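Local coordinates for protein putative bacteriocin (Brevibacillus laterosporus, PDB 4OZK) that acts as a leaderless class IId bacteriocin of broad spectrum, a heat-stable antimicrobial peptide with a defensin-like, disulfide-stapled structure, at residues Y26-Y30 against V39-T43. Sequence-based numbering, arbitrary orientation.
Sequences YRHVY and VYCRT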
loop_
_atom_site.group_PDB
_atom_site.type_symbol
_atom_site.label_atom_id
_atom_site.label_comp_id
_atom_site.label_asym_id
_atom_site.label_seq_id
_atom_site.Cartn_x
_atom_site.Cartn_y
_atom_site.Cartn_z
ATOM N N TYR A 26 4.704 -1.067 9.367
ATOM C CA TYR A 26 3.953 -1.432 8.169
ATOM C C TYR A 26 3.588 -0.188 7.366
ATOM O O TYR A 26 3.527 0.932 7.898
ATOM C CB TYR A 26 2.669 -2.179 8.548
ATOM C CG TYR A 26 1.662 -1.301 9.266
ATOM C CD1 TYR A 26 0.649 -0.646 8.563
ATOM C CD2 TYR A 26 1.733 -1.122 10.652
ATOM C CE1 TYR A 26 -0.264 0.171 9.221
ATOM C CE2 TYR A 26 0.825 -0.318 11.321
ATOM C CZ TYR A 26 -0.170 0.324 10.603
ATOM O OH TYR A 26 -1.067 1.117 11.277
ATOM N N ARG A 27 3.354 -0.380 6.076
ATOM C CA ARG A 27 2.769 0.673 5.261
ATOM C C ARG A 27 1.876 0.038 4.223
ATOM O O ARG A 27 1.909 -1.188 4.024
ATOM C CB ARG A 27 3.846 1.544 4.605
ATOM C CG ARG A 27 4.735 0.823 3.607
ATOM C CD ARG A 27 5.826 1.757 3.113
ATOM N NE ARG A 27 6.659 1.116 2.096
ATOM C CZ ARG A 27 7.796 1.618 1.626
ATOM N NH1 ARG A 27 8.252 2.777 2.083
ATOM N NH2 ARG A 27 8.481 0.958 0.701
ATOM N N HIS A 28 1.078 0.868 3.561
ATOM C CA HIS A 28 0.105 0.384 2.585
ATOM C C HIS A 28 0.559 0.715 1.167
ATOM O O HIS A 28 0.869 1.870 0.868
ATOM C CB HIS A 28 -1.253 1.033 2.853
ATOM C CG HIS A 28 -1.877 0.616 4.152
ATOM N ND1 HIS A 28 -1.409 -0.447 4.897
ATOM C CD2 HIS A 28 -2.941 1.113 4.828
ATOM C CE1 HIS A 28 -2.159 -0.586 5.979
ATOM N NE2 HIS A 28 -3.092 0.347 5.961
ATOM N N VAL A 29 0.609 -0.291 0.296
ATOM C CA VAL A 29 0.977 -0.055 -1.102
ATOM C C VAL A 29 -0.267 0.125 -1.967
ATOM O O VAL A 29 -1.170 -0.724 -1.983
ATOM C CB VAL A 29 1.842 -1.185 -1.672
ATOM C CG1 VAL A 29 2.187 -0.882 -3.117
ATOM C CG2 VAL A 29 3.107 -1.338 -0.851
ATOM N N TYR A 30 -0.313 1.247 -2.677
ATOM C CA TYR A 30 -1.476 1.593 -3.480
ATOM C C TYR A 30 -1.094 1.660 -4.952
ATOM O O TYR A 30 -0.100 2.292 -5.312
ATOM C CB TYR A 30 -2.022 2.956 -3.037
ATOM C CG TYR A 30 -2.913 2.911 -1.813
ATOM C CD1 TYR A 30 -4.295 2.781 -1.947
ATOM C CD2 TYR A 30 -2.379 3.009 -0.529
ATOM C CE1 TYR A 30 -5.123 2.747 -0.838
ATOM C CE2 TYR A 30 -3.202 2.971 0.593
ATOM C CZ TYR A 30 -4.570 2.839 0.426
ATOM O OH TYR A 30 -5.399 2.803 1.525
ATOM N N VAL A 39 -6.006 1.919 -5.536
ATOM C CA VAL A 39 -6.458 0.659 -4.968
ATOM C C VAL A 39 -5.394 0.165 -4.000
ATOM O O VAL A 39 -4.194 0.232 -4.290
ATOM C CB VAL A 39 -6.804 -0.393 -6.064
ATOM C CG1 VAL A 39 -8.025 0.057 -6.862
ATOM C CG2 VAL A 39 -5.639 -0.593 -7.006
ATOM N N TYR A 40 -5.844 -0.295 -2.836
ATOM C CA TYR A 40 -4.969 -0.804 -1.786
ATOM C C TYR A 40 -4.571 -2.219 -2.203
ATOM O O TYR A 40 -5.436 -3.087 -2.325
ATOM C CB TYR A 40 -5.753 -0.750 -0.466
ATOM C CG TYR A 40 -5.082 -1.289 0.790
ATOM C CD1 TYR A 40 -3.738 -1.645 0.816
ATOM C CD2 TYR A 40 -5.827 -1.456 1.951
ATOM C CE1 TYR A 40 -3.152 -2.161 1.978
ATOM C CE2 TYR A 40 -5.265 -1.963 3.105
ATOM C CZ TYR A 40 -3.931 -2.320 3.113
ATOM O OH TYR A 40 -3.385 -2.823 4.271
ATOM N N CYS A 41 -3.273 -2.438 -2.462
ATOM C CA CYS A 41 -2.796 -3.721 -3.026
ATOM C C CYS A 41 -2.199 -4.692 -2.022
ATOM O O CYS A 41 -2.480 -5.894 -2.064
ATOM C CB CYS A 41 -1.743 -3.497 -4.116
ATOM S SG CYS A 41 -2.323 -2.589 -5.524
ATOM N N ARG A 42 -1.328 -4.173 -1.159
ATOM C CA ARG A 42 -0.741 -4.988 -0.106
ATOM C C ARG A 42 -0.332 -4.151 1.093
ATOM O O ARG A 42 -0.272 -2.913 1.037
ATOM C CB ARG A 42 0.471 -5.776 -0.620
ATOM C CG ARG A 42 1.710 -4.922 -0.873
ATOM C CD ARG A 42 2.929 -5.793 -1.132
ATOM N NE ARG A 42 2.806 -6.522 -2.394
ATOM C CZ ARG A 42 3.618 -7.504 -2.779
ATOM N NH1 ARG A 42 4.617 -7.886 -1.995
ATOM N NH2 ARG A 42 3.428 -8.107 -3.947
ATOM N N THR A 43 -0.064 -4.857 2.185
ATOM C CA THR A 43 0.547 -4.260 3.355
ATOM C C THR A 43 2.003 -4.669 3.300
ATOM O O THR A 43 2.319 -5.861 3.232
ATOM C CB THR A 43 -0.062 -4.811 4.652
ATOM O OG1 THR A 43 -1.494 -4.649 4.633
ATOM C CG2 THR A 43 0.535 -4.090 5.848
#
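Tyr40 lays its ring over the imidazole of His28: the centroids are 4.4 Å apart and the planes tilt by 30°, which defines a face-to-face stack. The phenol is held along its own strand by a hydrogen bond between Tyr40 OH and Thr43 OG1 (2.7 Å). Tyr30 completes an aromatic cluster on this face, but by a different contact: its ring lies near parallel to that of Tyr40 (planes at 27°) but displaced, with centroids 5.4 Å apart, so the rings barely overlap, and Tyr40 CA instead sits 4.0 Å from the Tyr30 ring centroid, 29° off the normal, a CH-pi contact.

The backbone explains how these side chains share a face. Tyr30 pairs with Tyr40 and His28 with Thr43, both non-hydrogen-bonded antiparallel pairs, yet between them Val29 faces two residues. Val29 N donates to Arg42 O (2.9 Å, 171°) and Cys41 N donates to Val29 O (2.8 Å, 167°), the signature of a classic beta bulge. Cys41, with phi/psi of -100/-46, is the extra residue; its CB points sideways, and its sulfur is joined to Cys2 in a disulfide that ties the N-terminal region to the bulged strand. Val29 CB lies 3.8 Å from Arg42 CG on the opposite face of the sheet.

The contact thus forms the middle of the hairpin of strands 24-33 and 38-48 in the defensin-like sheet. Backbone hydrogen bonding of Arg27 with Glu44 continues the pairing, and the Arg27 side chain adds a salt bridge to Glu44, while strand 8-19 flanks 24-33 on its other edge, making it the central strand of three.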